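Pesticidal crystal protein Cry4Aa (Bacillus thuringiensis, PDB 2C9K) kills mosquito larvae as an insecticidal toxin, binding midgut epithelial cells and promoting their colloid-osmotic lysis. Local coordinates at residues Leu23-Ile28 / Val153-Val158; Ile220-Tyr225 / Leu267-Ser272; Glu271-Tyr276 / Ala444-Gln449. One frame throughout, in Å; residues are numbered along the deposited sequence.

Interaction 1: residues Leu23-Ile28 / Val153-Val158; sequences LGLALI and VLNQAV
Gln-156 and Leu-23 form the close-packed part of this contact, where a side chain of helix 140-164 lies against the backbone of the loop joining helices 5-16 and 29-37; Gln-156 has 69 Å² buried by the loop, the most of any residue here. With CG anti to the backbone N (chi1 -168°), the glutamine reaches out from the helix and brings CG to 3.0 Å from Leu-23 O. The bend at chi2 then turns CD and the amide, whose NE2 comes to 3.4 Å from Leu-23 CA, so CG, CD and NE2 all lie along the Leu-23 backbone. The backbones are closest at Gly-24, whose CA is 4.5 Å from Gln-156 CA; this residue has a positive phi (45°) and no side chain to intervene. Ala-26 completes the fit, its CB 3.9 Å from Gln-156 CG. The polar end looks elsewhere: Gln-156 OE1 bonds to Tyr-84 OH of helix 77-89, the helix that also packs against Ala-26.

Around Leu-25 and Asn-155 the fit is looser. Leu-25 CD1 stands 4.1 Å from Asn-155 OD1, and a water links the polar groups. It accepts from Leu-25 N at 2.8 Å and donates to Asn-155 OD1 at 3.2 Å, while Asn-155 ND2 is held by Tyr-246 O. Toward its end the loop turns away from the helix, and Ile-28 is exposed. An interhelical loop laid on the flank of a long helix belongs here to the N-terminal alpha-helical bundle of the three-domain delta-endotoxins, the domain associated with pore formation.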
ATOM      1  N   LEU A  23       9.392  20.135  15.897  1.00 59.96           N
ATOM      2  CA  LEU A  23       7.999  20.382  15.540  1.00 58.61           C
ATOM      3  C   LEU A  23       7.437  19.202  14.768  1.00 57.70           C
ATOM      4  O   LEU A  23       6.303  19.243  14.299  1.00 58.00           O
ATOM      5  CB  LEU A  23       7.868  21.658  14.704  1.00 59.72           C
ATOM      6  CG  LEU A  23       8.354  22.972  15.329  1.00 61.12           C
ATOM      7  CD1 LEU A  23       9.882  22.995  15.337  1.00 62.01           C
ATOM      8  CD2 LEU A  23       7.817  24.157  14.532  1.00 60.50           C
ATOM      9  N   GLY A  24       8.243  18.152  14.642  0.50 56.47           N
ATOM     10  CA  GLY A  24       7.823  16.952  13.939  0.50 54.97           C
ATOM     11  C   GLY A  24       7.109  17.181  12.621  0.50 54.26           C
ATOM     12  O   GLY A  24       7.252  18.233  11.994  0.50 53.75           O
ATOM     13  N   LEU A  25       6.334  16.182  12.207  1.00 53.73           N
ATOM     14  CA  LEU A  25       5.580  16.236  10.957  1.00 53.41           C
ATOM     15  C   LEU A  25       4.346  17.121  11.076  1.00 52.97           C
ATOM     16  O   LEU A  25       3.491  17.120  10.192  1.00 52.13           O
ATOM     17  CB  LEU A  25       5.142  14.823  10.533  1.00 52.87           C
ATOM     18  CG  LEU A  25       6.164  13.784  10.056  1.00 52.32           C
ATOM     19  CD1 LEU A  25       7.139  13.437  11.168  1.00 51.74           C
ATOM     20  CD2 LEU A  25       5.418  12.537   9.599  1.00 51.43           C
ATOM     21  N   ALA A  26       4.256  17.874  12.170  1.00 53.02           N
ATOM     22  CA  ALA A  26       3.117  18.757  12.410  1.00 53.50           C
ATOM     23  C   ALA A  26       3.165  20.052  11.594  1.00 53.44           C
ATOM     24  O   ALA A  26       2.360  20.251  10.687  1.00 53.76           O
ATOM     25  CB  ALA A  26       3.021  19.081  13.899  1.00 52.61           C
ATOM     26  N   LEU A  27       4.113  20.923  11.919  0.50 52.86           N
ATOM     27  CA  LEU A  27       4.266  22.207  11.239  0.50 52.93           C
ATOM     28  C   LEU A  27       4.128  22.174   9.712  0.50 53.09           C
ATOM     29  O   LEU A  27       3.561  23.087   9.112  0.50 53.13           O
ATOM     30  CB  LEU A  27       5.621  22.818  11.602  0.50 53.58           C
ATOM     31  CG  LEU A  27       5.959  24.168  10.969  1.00 54.37           C
ATOM     32  CD1 LEU A  27       5.042  25.255  11.527  1.00 54.76           C
ATOM     33  CD2 LEU A  27       7.413  24.496  11.246  1.00 55.06           C
ATOM     34  N   ILE A  28       4.653  21.128   9.086  1.00 52.93           N
ATOM     35  CA  ILE A  28       4.604  21.006   7.636  1.00 52.67           C
ATOM     36  C   ILE A  28       3.532  20.039   7.157  1.00 52.90           C
ATOM     37  O   ILE A  28       2.697  20.398   6.325  1.00 53.54           O
ATOM     38  CB  ILE A  28       5.967  20.550   7.086  1.00 54.38           C
ATOM     39  CG1 ILE A  28       7.038  21.574   7.471  1.00 54.02           C
ATOM     40  CG2 ILE A  28       5.891  20.351   5.578  1.00 53.46           C
ATOM     41  CD1 ILE A  28       6.666  23.010   7.146  1.00 54.55           C
ATOM     42  N   VAL A 153       0.665  14.336  16.515  1.00 32.80           N
ATOM     43  CA  VAL A 153       0.937  15.292  17.578  1.00 34.00           C
ATOM     44  C   VAL A 153       1.717  14.611  18.693  1.00 34.77           C
ATOM     45  O   VAL A 153       2.582  15.223  19.306  1.00 36.26           O
ATOM     46  CB  VAL A 153      -0.354  15.905  18.152  1.00 33.73           C
ATOM     47  CG1 VAL A 153      -0.031  16.724  19.389  1.00 33.07           C
ATOM     48  CG2 VAL A 153      -1.011  16.796  17.105  1.00 33.13           C
ATOM     49  N   LEU A 154       1.420  13.347  18.958  1.00 35.00           N
ATOM     50  CA  LEU A 154       2.146  12.627  19.993  1.00 35.80           C
ATOM     51  C   LEU A 154       3.605  12.436  19.563  1.00 36.43           C
ATOM     52  O   LEU A 154       4.526  12.656  20.350  1.00 37.11           O
ATOM     53  CB  LEU A 154       1.485  11.278  20.256  1.00 35.12           C
ATOM     54  CG  LEU A 154       0.129  11.382  20.947  1.00 36.49           C
ATOM     55  CD1 LEU A 154      -0.554  10.022  20.988  1.00 36.62           C
ATOM     56  CD2 LEU A 154       0.336  11.922  22.355  1.00 37.24           C
ATOM     57  N   ASN A 155       3.813  12.030  18.315  1.00 36.50           N
ATOM     58  CA  ASN A 155       5.162  11.831  17.796  1.00 35.33           C
ATOM     59  C   ASN A 155       5.885  13.155  17.916  1.00 34.41           C
ATOM     60  O   ASN A 155       7.066  13.201  18.250  1.00 32.58           O
ATOM     61  CB  ASN A 155       5.114  11.380  16.320  1.00 34.58           C
ATOM     62  CG  ASN A 155       6.493  11.354  15.659  1.00 33.37           C
ATOM     63  OD1 ASN A 155       6.978  12.367  15.161  1.00 32.95           O
ATOM     64  ND2 ASN A 155       7.128  10.189  15.661  1.00 33.94           N
ATOM     65  N   GLN A 156       5.155  14.232  17.656  1.00 35.28           N
ATOM     66  CA  GLN A 156       5.717  15.576  17.722  1.00 37.69           C
ATOM     67  C   GLN A 156       6.043  15.948  19.174  1.00 37.05           C
ATOM     68  O   GLN A 156       7.127  16.453  19.469  1.00 34.63           O
ATOM     69  CB  GLN A 156       4.730  16.581  17.115  1.00 39.14           C
ATOM     70  CG  GLN A 156       5.318  17.956  16.871  1.00 44.59           C
ATOM     71  CD  GLN A 156       5.731  18.663  18.160  1.00 48.79           C
ATOM     72  OE1 GLN A 156       4.882  19.132  18.929  1.00 51.00           O
ATOM     73  NE2 GLN A 156       7.037  18.729  18.406  1.00 47.96           N
ATOM     74  N   ALA A 157       5.095  15.679  20.069  1.00 37.40           N
ATOM     75  CA  ALA A 157       5.249  15.964  21.489  1.00 37.54           C
ATOM     76  C   ALA A 157       6.504  15.300  22.017  1.00 38.16           C
ATOM     77  O   ALA A 157       7.293  15.922  22.723  1.00 40.15           O
ATOM     78  CB  ALA A 157       4.035  15.461  22.260  1.00 37.53           C
ATOM     79  N   VAL A 158       6.684  14.028  21.685  1.00 37.48           N
ATOM     80  CA  VAL A 158       7.861  13.303  22.129  1.00 37.40           C
ATOM     81  C   VAL A 158       9.120  14.006  21.645  1.00 38.37           C
ATOM     82  O   VAL A 158      10.047  14.231  22.413  1.00 38.28           O
ATOM     83  CB  VAL A 158       7.853  11.864  21.606  1.00 36.35           C
ATOM     84  CG1 VAL A 158       9.196  11.214  21.852  1.00 36.43           C
ATOM     85  CG2 VAL A 158       6.765  11.074  22.305  1.00 37.01           C
TER
HETATM   86  O   HOH W   1       4.892  14.418  13.825  1.00 30.49           O

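Interaction 2: residues Ile220-Tyr225 / Leu267-Ser272; sequences INWNTY and LNFEES
Phe-269 presents one ring face to Asn-223, and this pairing carries most of the contact. Asn-223 CB sits 3.4 Å from the ring centroid and only 4° off the normal, a CH-pi contact centred on the face. Phe-269 has CG anti to its backbone N (chi1 173°), which sets CG on the side of helix 222-240, with the ring beyond it. The amide of Asn-223 does not lie flat on the ring: its plane is steeply inclined, with OD1 leaning over one side to 3.5 Å from Phe-269 CD2.

Asn-221 meets the far end of the same ring obliquely, OD1 standing 3.6 Å from Phe-269 CZ. Asn-221 is the N-cap residue, and the same oxygen makes the capping bond, accepting from Thr-224 N at 3.0 Å; the N-H points at it fairly straight (154°), from above the amide plane. ND2 of Asn-221 is bound by Asp-213, so both ends of the amide are engaged and its orientation is fixed. Trp-222 offers the rim of its indole, CE3 lying 4.4 Å from Phe-269 CE1, while its NE1 bonds to Glu-283 on helix 279-286.

The phenylalanine opens a type I beta turn that ends at Ser-272. Ser-272 OG donates to Asn-268 O at 2.6 Å, in the carbonyl plane, closing the turn back to the residue before Phe-269. A capped helix start whose first turn receives an aromatic side chain from the following domain makes this part of the interface between the helical bundle and the middle, beta-rich domain, as in other three-domain Cry toxins.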
ATOM      1  N   ILE A 220     -21.536 -14.763  -3.650  1.00 26.58           N
ATOM      2  CA  ILE A 220     -20.769 -13.761  -2.928  1.00 26.91           C
ATOM      3  C   ILE A 220     -20.284 -12.891  -4.071  1.00 27.00           C
ATOM      4  O   ILE A 220     -19.970 -13.418  -5.140  1.00 27.94           O
ATOM      5  CB  ILE A 220     -19.534 -14.371  -2.238  1.00 27.94           C
ATOM      6  CG1 ILE A 220     -19.969 -15.454  -1.252  1.00 28.42           C
ATOM      7  CG2 ILE A 220     -18.737 -13.274  -1.529  1.00 26.50           C
ATOM      8  CD1 ILE A 220     -20.877 -14.949  -0.147  1.00 29.23           C
ATOM      9  N   ASN A 221     -20.230 -11.576  -3.876  1.00 26.20           N
ATOM     10  CA  ASN A 221     -19.773 -10.694  -4.947  1.00 25.30           C
ATOM     11  C   ASN A 221     -18.291 -10.331  -4.845  1.00 26.17           C
ATOM     12  O   ASN A 221     -17.907  -9.452  -4.064  1.00 27.32           O
ATOM     13  CB  ASN A 221     -20.593  -9.412  -4.978  1.00 23.25           C
ATOM     14  CG  ASN A 221     -20.339  -8.606  -6.230  1.00 23.75           C
ATOM     15  OD1 ASN A 221     -19.194  -8.419  -6.633  1.00 23.04           O
ATOM     16  ND2 ASN A 221     -21.407  -8.121  -6.853  1.00 22.58           N
ATOM     17  N   TRP A 222     -17.470 -11.000  -5.652  1.00 25.65           N
ATOM     18  CA  TRP A 222     -16.026 -10.773  -5.674  1.00 25.58           C
ATOM     19  C   TRP A 222     -15.589  -9.348  -6.054  1.00 26.06           C
ATOM     20  O   TRP A 222     -14.628  -8.824  -5.490  1.00 25.84           O
ATOM     21  CB  TRP A 222     -15.355 -11.765  -6.629  1.00 23.52           C
ATOM     22  CG  TRP A 222     -13.888 -11.544  -6.762  1.00 19.17           C
ATOM     23  CD1 TRP A 222     -12.903 -12.032  -5.954  1.00 18.47           C
ATOM     24  CD2 TRP A 222     -13.243 -10.713  -7.721  1.00 18.10           C
ATOM     25  NE1 TRP A 222     -11.682 -11.554  -6.351  1.00 14.57           N
ATOM     26  CE2 TRP A 222     -11.861 -10.740  -7.436  1.00 15.80           C
ATOM     27  CE3 TRP A 222     -13.698  -9.941  -8.796  1.00 18.02           C
ATOM     28  CZ2 TRP A 222     -10.932 -10.026  -8.185  1.00 14.90           C
ATOM     29  CZ3 TRP A 222     -12.771  -9.233  -9.538  1.00 16.93           C
ATOM     30  CH2 TRP A 222     -11.405  -9.283  -9.229  1.00 16.25           C
ATOM     31  N   ASN A 223     -16.279  -8.723  -7.006  1.00 26.16           N
ATOM     32  CA  ASN A 223     -15.909  -7.371  -7.426  1.00 24.38           C
ATOM     33  C   ASN A 223     -16.113  -6.385  -6.284  1.00 22.12           C
ATOM     34  O   ASN A 223     -15.366  -5.418  -6.128  1.00 20.78           O
ATOM     35  CB  ASN A 223     -16.734  -6.921  -8.637  1.00 25.03           C
ATOM     36  CG  ASN A 223     -16.139  -5.698  -9.320  1.00 28.68           C
ATOM     37  OD1 ASN A 223     -16.762  -5.089 -10.183  1.00 32.10           O
ATOM     38  ND2 ASN A 223     -14.917  -5.340  -8.938  1.00 31.40           N
ATOM     39  N   THR A 224     -17.141  -6.634  -5.486  1.00 20.44           N
ATOM     40  CA  THR A 224     -17.438  -5.769  -4.353  1.00 18.71           C
ATOM     41  C   THR A 224     -16.331  -5.949  -3.320  1.00 17.48           C
ATOM     42  O   THR A 224     -15.866  -5.002  -2.710  1.00 15.81           O
ATOM     43  CB  THR A 224     -18.806  -6.139  -3.745  1.00 17.67           C
ATOM     44  OG1 THR A 224     -19.835  -5.875  -4.711  1.00 13.56           O
ATOM     45  CG2 THR A 224     -19.061  -5.347  -2.475  1.00 16.08           C
ATOM     46  N   TYR A 225     -15.915  -7.194  -3.156  1.00 18.52           N
ATOM     47  CA  TYR A 225     -14.870  -7.554  -2.224  1.00 19.00           C
ATOM     48  C   TYR A 225     -13.598  -6.844  -2.666  1.00 19.27           C
ATOM     49  O   TYR A 225     -12.895  -6.228  -1.869  1.00 19.00           O
ATOM     50  CB  TYR A 225     -14.672  -9.076  -2.262  1.00 20.79           C
ATOM     51  CG  TYR A 225     -13.627  -9.599  -1.310  1.00 22.11           C
ATOM     52  CD1 TYR A 225     -13.973 -10.061  -0.041  1.00 23.42           C
ATOM     53  CD2 TYR A 225     -12.285  -9.600  -1.663  1.00 22.83           C
ATOM     54  CE1 TYR A 225     -13.005 -10.510   0.848  1.00 23.82           C
ATOM     55  CE2 TYR A 225     -11.316 -10.041  -0.784  1.00 25.44           C
ATOM     56  CZ  TYR A 225     -11.680 -10.496   0.466  1.00 24.54           C
ATOM     57  OH  TYR A 225     -10.703 -10.951   1.316  1.00 26.46           O
ATOM     58  N   LEU A 267     -12.183  -5.118 -15.277  1.00 22.31           N
ATOM     59  CA  LEU A 267     -12.930  -4.805 -16.485  1.00 21.33           C
ATOM     60  C   LEU A 267     -13.777  -5.992 -16.928  1.00 22.31           C
ATOM     61  O   LEU A 267     -13.322  -7.144 -16.872  1.00 23.09           O
ATOM     62  CB  LEU A 267     -11.960  -4.419 -17.612  1.00 18.69           C
ATOM     63  CG  LEU A 267     -12.484  -4.371 -19.056  1.00 18.28           C
ATOM     64  CD1 LEU A 267     -13.537  -3.278 -19.219  1.00 18.54           C
ATOM     65  CD2 LEU A 267     -11.318  -4.131 -19.996  1.00 16.80           C
ATOM     66  N   ASN A 268     -15.002  -5.687 -17.368  1.00 21.07           N
ATOM     67  CA  ASN A 268     -15.982  -6.658 -17.862  1.00 21.28           C
ATOM     68  C   ASN A 268     -16.552  -7.620 -16.835  1.00 22.63           C
ATOM     69  O   ASN A 268     -16.961  -8.729 -17.172  1.00 22.28           O
ATOM     70  CB  ASN A 268     -15.411  -7.466 -19.026  1.00 21.23           C
ATOM     71  CG  ASN A 268     -15.252  -6.640 -20.279  1.00 23.32           C
ATOM     72  OD1 ASN A 268     -15.949  -5.637 -20.480  1.00 24.45           O
ATOM     73  ND2 ASN A 268     -14.342  -7.062 -21.143  1.00 24.13           N
ATOM     74  N   PHE A 269     -16.593  -7.188 -15.581  1.00 24.17           N
ATOM     75  CA  PHE A 269     -17.117  -8.023 -14.521  1.00 25.29           C
ATOM     76  C   PHE A 269     -18.609  -8.295 -14.682  1.00 27.13           C
ATOM     77  O   PHE A 269     -19.057  -9.444 -14.685  1.00 28.54           O
ATOM     78  CB  PHE A 269     -16.900  -7.359 -13.168  1.00 23.09           C
ATOM     79  CG  PHE A 269     -17.560  -8.091 -12.044  1.00 21.94           C
ATOM     80  CD1 PHE A 269     -17.017  -9.277 -11.559  1.00 20.92           C
ATOM     81  CD2 PHE A 269     -18.767  -7.641 -11.521  1.00 19.46           C
ATOM     82  CE1 PHE A 269     -17.674 -10.010 -10.567  1.00 21.57           C
ATOM     83  CE2 PHE A 269     -19.427  -8.367 -10.531  1.00 20.00           C
ATOM     84  CZ  PHE A 269     -18.881  -9.553 -10.055  1.00 20.28           C
ATOM     85  N   GLU A 270     -19.376  -7.222 -14.809  1.00 29.05           N
ATOM     86  CA  GLU A 270     -20.819  -7.321 -14.919  1.00 29.03           C
ATOM     87  C   GLU A 270     -21.354  -7.988 -16.178  1.00 27.25           C
ATOM     88  O   GLU A 270     -22.370  -8.663 -16.120  1.00 27.44           O
ATOM     89  CB  GLU A 270     -21.439  -5.928 -14.744  1.00 29.74           C
ATOM     90  CG  GLU A 270     -21.009  -5.233 -13.448  1.00 36.41           C
ATOM     91  CD  GLU A 270     -19.732  -4.373 -13.592  1.00 43.15           C
ATOM     92  OE1 GLU A 270     -18.767  -4.801 -14.284  1.00 43.76           O
ATOM     93  OE2 GLU A 270     -19.695  -3.264 -12.993  1.00 43.77           O
ATOM     94  N   GLU A 271     -20.682  -7.827 -17.310  0.50 26.63           N
ATOM     95  CA  GLU A 271     -21.184  -8.435 -18.535  0.50 25.85           C
ATOM     96  C   GLU A 271     -20.590  -9.788 -18.877  0.50 24.38           C
ATOM     97  O   GLU A 271     -20.738 -10.277 -19.995  0.50 22.64           O
ATOM     98  CB  GLU A 271     -21.025  -7.466 -19.703  0.50 28.72           C
ATOM     99  CG  GLU A 271     -21.992  -6.298 -19.607  1.00 33.86           C
ATOM    100  CD  GLU A 271     -22.174  -5.566 -20.923  1.00 38.50           C
ATOM    101  OE1 GLU A 271     -23.085  -4.709 -20.995  1.00 39.44           O
ATOM    102  OE2 GLU A 271     -21.411  -5.846 -21.882  1.00 40.27           O
ATOM    103  N   SER A 272     -19.934 -10.394 -17.894  1.00 24.21           N
ATOM    104  CA  SER A 272     -19.333 -11.715 -18.047  1.00 23.92           C
ATOM    105  C   SER A 272     -19.977 -12.626 -17.015  1.00 24.16           C
ATOM    106  O   SER A 272     -20.442 -12.158 -15.982  1.00 23.87           O
ATOM    107  CB  SER A 272     -17.828 -11.643 -17.818  1.00 24.38           C
ATOM    108  OG  SER A 272     -17.233 -10.735 -18.731  1.00 24.64           O
TER

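Interaction 3: residues Glu271-Tyr276 / Ala444-Gln449; sequences ESPYKY and ATYKTQ
Tyr-274 and Thr-448 bury the most surface here, followed by Tyr-446. The phenol of Tyr-274 slides past the threonine side chain and donates from OH to the backbone Thr-448 O at 2.8 Å, coming from above the carbonyl plane with a C=O...O angle of 135°. The same hydroxyl lies 3.5 Å from Tyr-446 CB; it is held chiefly by Thr-448 O, with Ile-442 N adding a weak second bond.

The two tyrosines form an edge-to-face pair, the edge of Tyr-274 toward the face of Tyr-446, with centroids 5.4 Å apart and planes inclined at 55°. Pro-273 extends this apolar patch: its CG is 3.4 Å from Tyr-446 CD2 and also covers the centre of one face of Tyr-274. Thr-448 meets the proline tip to tip through OG1, which chi1 (49°) sets between its backbone N and carbonyl carbon. Thr-448 CB also lies 3.6 Å from Ser-272 OG. Tyr-446 OH is tied to Tyr-277 OH.

One phenol-to-backbone bond set among ring and methylene contacts implies that directional polar grip and apolar packing, rather than charge pairing, hold these two loops of the middle domain together.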
ATOM      1  N   GLU A 271     -20.682  -7.827 -17.310  0.50 26.63           N
ATOM      2  CA  GLU A 271     -21.184  -8.435 -18.535  0.50 25.85           C
ATOM      3  C   GLU A 271     -20.590  -9.788 -18.877  0.50 24.38           C
ATOM      4  O   GLU A 271     -20.738 -10.277 -19.995  0.50 22.64           O
ATOM      5  CB  GLU A 271     -21.025  -7.466 -19.703  0.50 28.72           C
ATOM      6  CG  GLU A 271     -21.992  -6.298 -19.607  1.00 33.86           C
ATOM      7  CD  GLU A 271     -22.174  -5.566 -20.923  1.00 38.50           C
ATOM      8  OE1 GLU A 271     -23.085  -4.709 -20.995  1.00 39.44           O
ATOM      9  OE2 GLU A 271     -21.411  -5.846 -21.882  1.00 40.27           O
ATOM     10  N   SER A 272     -19.934 -10.394 -17.894  1.00 24.21           N
ATOM     11  CA  SER A 272     -19.333 -11.715 -18.047  1.00 23.92           C
ATOM     12  C   SER A 272     -19.977 -12.626 -17.015  1.00 24.16           C
ATOM     13  O   SER A 272     -20.442 -12.158 -15.982  1.00 23.87           O
ATOM     14  CB  SER A 272     -17.828 -11.643 -17.818  1.00 24.38           C
ATOM     15  OG  SER A 272     -17.233 -10.735 -18.731  1.00 24.64           O
ATOM     16  N   PRO A 273     -20.018 -13.941 -17.282  1.00 25.57           N
ATOM     17  CA  PRO A 273     -20.625 -14.912 -16.357  1.00 26.02           C
ATOM     18  C   PRO A 273     -19.802 -15.280 -15.131  1.00 27.08           C
ATOM     19  O   PRO A 273     -20.352 -15.704 -14.116  1.00 28.96           O
ATOM     20  CB  PRO A 273     -20.867 -16.120 -17.251  1.00 24.19           C
ATOM     21  CG  PRO A 273     -19.666 -16.080 -18.137  1.00 26.02           C
ATOM     22  CD  PRO A 273     -19.584 -14.609 -18.521  1.00 25.14           C
ATOM     23  N   TYR A 274     -18.489 -15.121 -15.226  1.00 26.80           N
ATOM     24  CA  TYR A 274     -17.599 -15.472 -14.129  1.00 28.34           C
ATOM     25  C   TYR A 274     -18.043 -14.979 -12.753  1.00 27.54           C
ATOM     26  O   TYR A 274     -17.577 -15.481 -11.728  1.00 26.57           O
ATOM     27  CB  TYR A 274     -16.186 -14.976 -14.442  1.00 29.80           C
ATOM     28  CG  TYR A 274     -15.765 -15.376 -15.825  1.00 30.65           C
ATOM     29  CD1 TYR A 274     -15.764 -14.450 -16.863  1.00 31.37           C
ATOM     30  CD2 TYR A 274     -15.462 -16.706 -16.123  1.00 31.02           C
ATOM     31  CE1 TYR A 274     -15.480 -14.838 -18.172  1.00 32.08           C
ATOM     32  CE2 TYR A 274     -15.175 -17.104 -17.425  1.00 31.52           C
ATOM     33  CZ  TYR A 274     -15.189 -16.162 -18.444  1.00 32.03           C
ATOM     34  OH  TYR A 274     -14.917 -16.535 -19.737  1.00 32.70           O
ATOM     35  N   LYS A 275     -18.941 -14.006 -12.724  1.00 25.90           N
ATOM     36  CA  LYS A 275     -19.414 -13.489 -11.451  1.00 25.33           C
ATOM     37  C   LYS A 275     -20.267 -14.524 -10.729  1.00 26.06           C
ATOM     38  O   LYS A 275     -20.547 -14.378  -9.542  1.00 27.59           O
ATOM     39  CB  LYS A 275     -20.215 -12.203 -11.665  1.00 23.06           C
ATOM     40  CG  LYS A 275     -21.311 -12.327 -12.710  1.00 22.78           C
ATOM     41  CD  LYS A 275     -22.024 -11.009 -12.924  1.00 20.29           C
ATOM     42  CE  LYS A 275     -23.253 -11.194 -13.791  1.00 21.88           C
ATOM     43  NZ  LYS A 275     -23.916  -9.896 -14.119  1.00 20.90           N
ATOM     44  N   TYR A 276     -20.665 -15.578 -11.440  1.00 26.49           N
ATOM     45  CA  TYR A 276     -21.509 -16.629 -10.862  1.00 25.37           C
ATOM     46  C   TYR A 276     -20.710 -17.821 -10.349  1.00 24.24           C
ATOM     47  O   TYR A 276     -21.261 -18.732  -9.746  1.00 23.07           O
ATOM     48  CB  TYR A 276     -22.542 -17.108 -11.890  1.00 25.06           C
ATOM     49  CG  TYR A 276     -23.563 -16.060 -12.290  1.00 23.11           C
ATOM     50  CD1 TYR A 276     -23.738 -15.709 -13.626  1.00 23.84           C
ATOM     51  CD2 TYR A 276     -24.354 -15.420 -11.335  1.00 23.23           C
ATOM     52  CE1 TYR A 276     -24.666 -14.749 -14.004  1.00 23.09           C
ATOM     53  CE2 TYR A 276     -25.289 -14.454 -11.703  1.00 22.82           C
ATOM     54  CZ  TYR A 276     -25.432 -14.126 -13.042  1.00 23.50           C
ATOM     55  OH  TYR A 276     -26.325 -13.159 -13.422  1.00 25.27           O
ATOM     56  N   ALA A 444     -12.889 -22.534 -24.176  1.00 43.98           N
ATOM     57  CA  ALA A 444     -13.629 -23.748 -24.474  1.00 46.64           C
ATOM     58  C   ALA A 444     -15.140 -23.586 -24.288  1.00 47.37           C
ATOM     59  O   ALA A 444     -15.916 -24.459 -24.687  1.00 49.71           O
ATOM     60  CB  ALA A 444     -13.117 -24.888 -23.591  1.00 46.19           C
ATOM     61  N   THR A 445     -15.569 -22.470 -23.709  1.00 46.13           N
ATOM     62  CA  THR A 445     -16.991 -22.281 -23.447  1.00 43.79           C
ATOM     63  C   THR A 445     -17.527 -20.878 -23.695  1.00 41.98           C
ATOM     64  O   THR A 445     -18.600 -20.711 -24.267  1.00 41.91           O
ATOM     65  CB  THR A 445     -17.307 -22.662 -21.979  1.00 43.70           C
ATOM     66  OG1 THR A 445     -16.910 -24.021 -21.737  1.00 43.74           O
ATOM     67  CG2 THR A 445     -18.788 -22.490 -21.686  1.00 42.44           C
ATOM     68  N   TYR A 446     -16.782 -19.868 -23.259  1.00 39.72           N
ATOM     69  CA  TYR A 446     -17.226 -18.492 -23.407  1.00 35.71           C
ATOM     70  C   TYR A 446     -16.386 -17.634 -24.327  1.00 34.75           C
ATOM     71  O   TYR A 446     -15.246 -17.969 -24.665  1.00 33.04           O
ATOM     72  CB  TYR A 446     -17.268 -17.810 -22.045  1.00 34.03           C
ATOM     73  CG  TYR A 446     -17.856 -18.656 -20.946  1.00 32.36           C
ATOM     74  CD1 TYR A 446     -17.121 -19.677 -20.358  1.00 30.34           C
ATOM     75  CD2 TYR A 446     -19.144 -18.418 -20.482  1.00 32.36           C
ATOM     76  CE1 TYR A 446     -17.652 -20.435 -19.333  1.00 30.24           C
ATOM     77  CE2 TYR A 446     -19.684 -19.171 -19.456  1.00 31.81           C
ATOM     78  CZ  TYR A 446     -18.933 -20.177 -18.886  1.00 30.93           C
ATOM     79  OH  TYR A 446     -19.475 -20.913 -17.865  1.00 29.35           O
ATOM     80  N   LYS A 447     -16.975 -16.506 -24.716  1.00 34.26           N
ATOM     81  CA  LYS A 447     -16.310 -15.536 -25.573  1.00 32.94           C
ATOM     82  C   LYS A 447     -15.957 -14.317 -24.733  1.00 30.92           C
ATOM     83  O   LYS A 447     -15.208 -13.448 -25.176  1.00 31.13           O
ATOM     84  CB  LYS A 447     -17.217 -15.114 -26.728  1.00 32.53           C
ATOM     85  CG  LYS A 447     -17.402 -16.173 -27.779  1.00 32.53           C
ATOM     86  CD  LYS A 447     -18.210 -15.626 -28.937  1.00 36.35           C
ATOM     87  CE  LYS A 447     -18.492 -16.707 -29.957  1.00 37.15           C
ATOM     88  NZ  LYS A 447     -17.226 -17.368 -30.347  1.00 40.48           N
ATOM     89  N   THR A 448     -16.508 -14.260 -23.522  0.50 27.94           N
ATOM     90  CA  THR A 448     -16.247 -13.152 -22.619  0.50 26.02           C
ATOM     91  C   THR A 448     -14.960 -13.383 -21.865  0.50 25.30           C
ATOM     92  O   THR A 448     -14.527 -14.515 -21.689  0.50 23.94           O
ATOM     93  CB  THR A 448     -17.364 -12.973 -21.593  0.50 25.04           C
ATOM     94  OG1 THR A 448     -17.649 -14.232 -20.989  1.00 27.37           O
ATOM     95  CG2 THR A 448     -18.606 -12.446 -22.242  1.00 23.69           C
ATOM     96  N   GLN A 449     -14.365 -12.289 -21.409  1.00 26.43           N
ATOM     97  CA  GLN A 449     -13.107 -12.329 -20.673  1.00 26.67           C
ATOM     98  C   GLN A 449     -13.094 -11.131 -19.726  1.00 25.81           C
ATOM     99  O   GLN A 449     -13.479 -10.026 -20.115  1.00 24.69           O
ATOM    100  CB  GLN A 449     -11.950 -12.231 -21.664  1.00 27.59           C
ATOM    101  CG  GLN A 449     -10.584 -12.525 -21.102  1.00 30.35           C
ATOM    102  CD  GLN A 449      -9.487 -12.341 -22.144  1.00 30.12           C
ATOM    103  OE1 GLN A 449      -8.305 -12.555 -21.868  1.00 31.23           O
ATOM    104  NE2 GLN A 449      -9.877 -11.943 -23.347  1.00 27.68           N
TER

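Interaction 1 stands apart, its centre about 43 Å from that of interaction 2 and 53 Å from that of interaction 3, beyond the chain's centre. It is a buried contact inside the helical bundle, where a glutamine side chain packs on loop backbone and a water joins the two segments. Interactions 2 and 3 are only partly buried and lie on one side, their centres about 11 Å apart. They share Glu-271 and Ser-272 of a single loop: its first half faces the helical domain, its second half another loop of its own domain. Lys-275 NZ and Glu-270 O probably bond across the two sites. Both rely on aromatic rings, interaction 2 through CH-pi contact and interaction 3 through edge-to-face pairing plus a direct hydrogen bond.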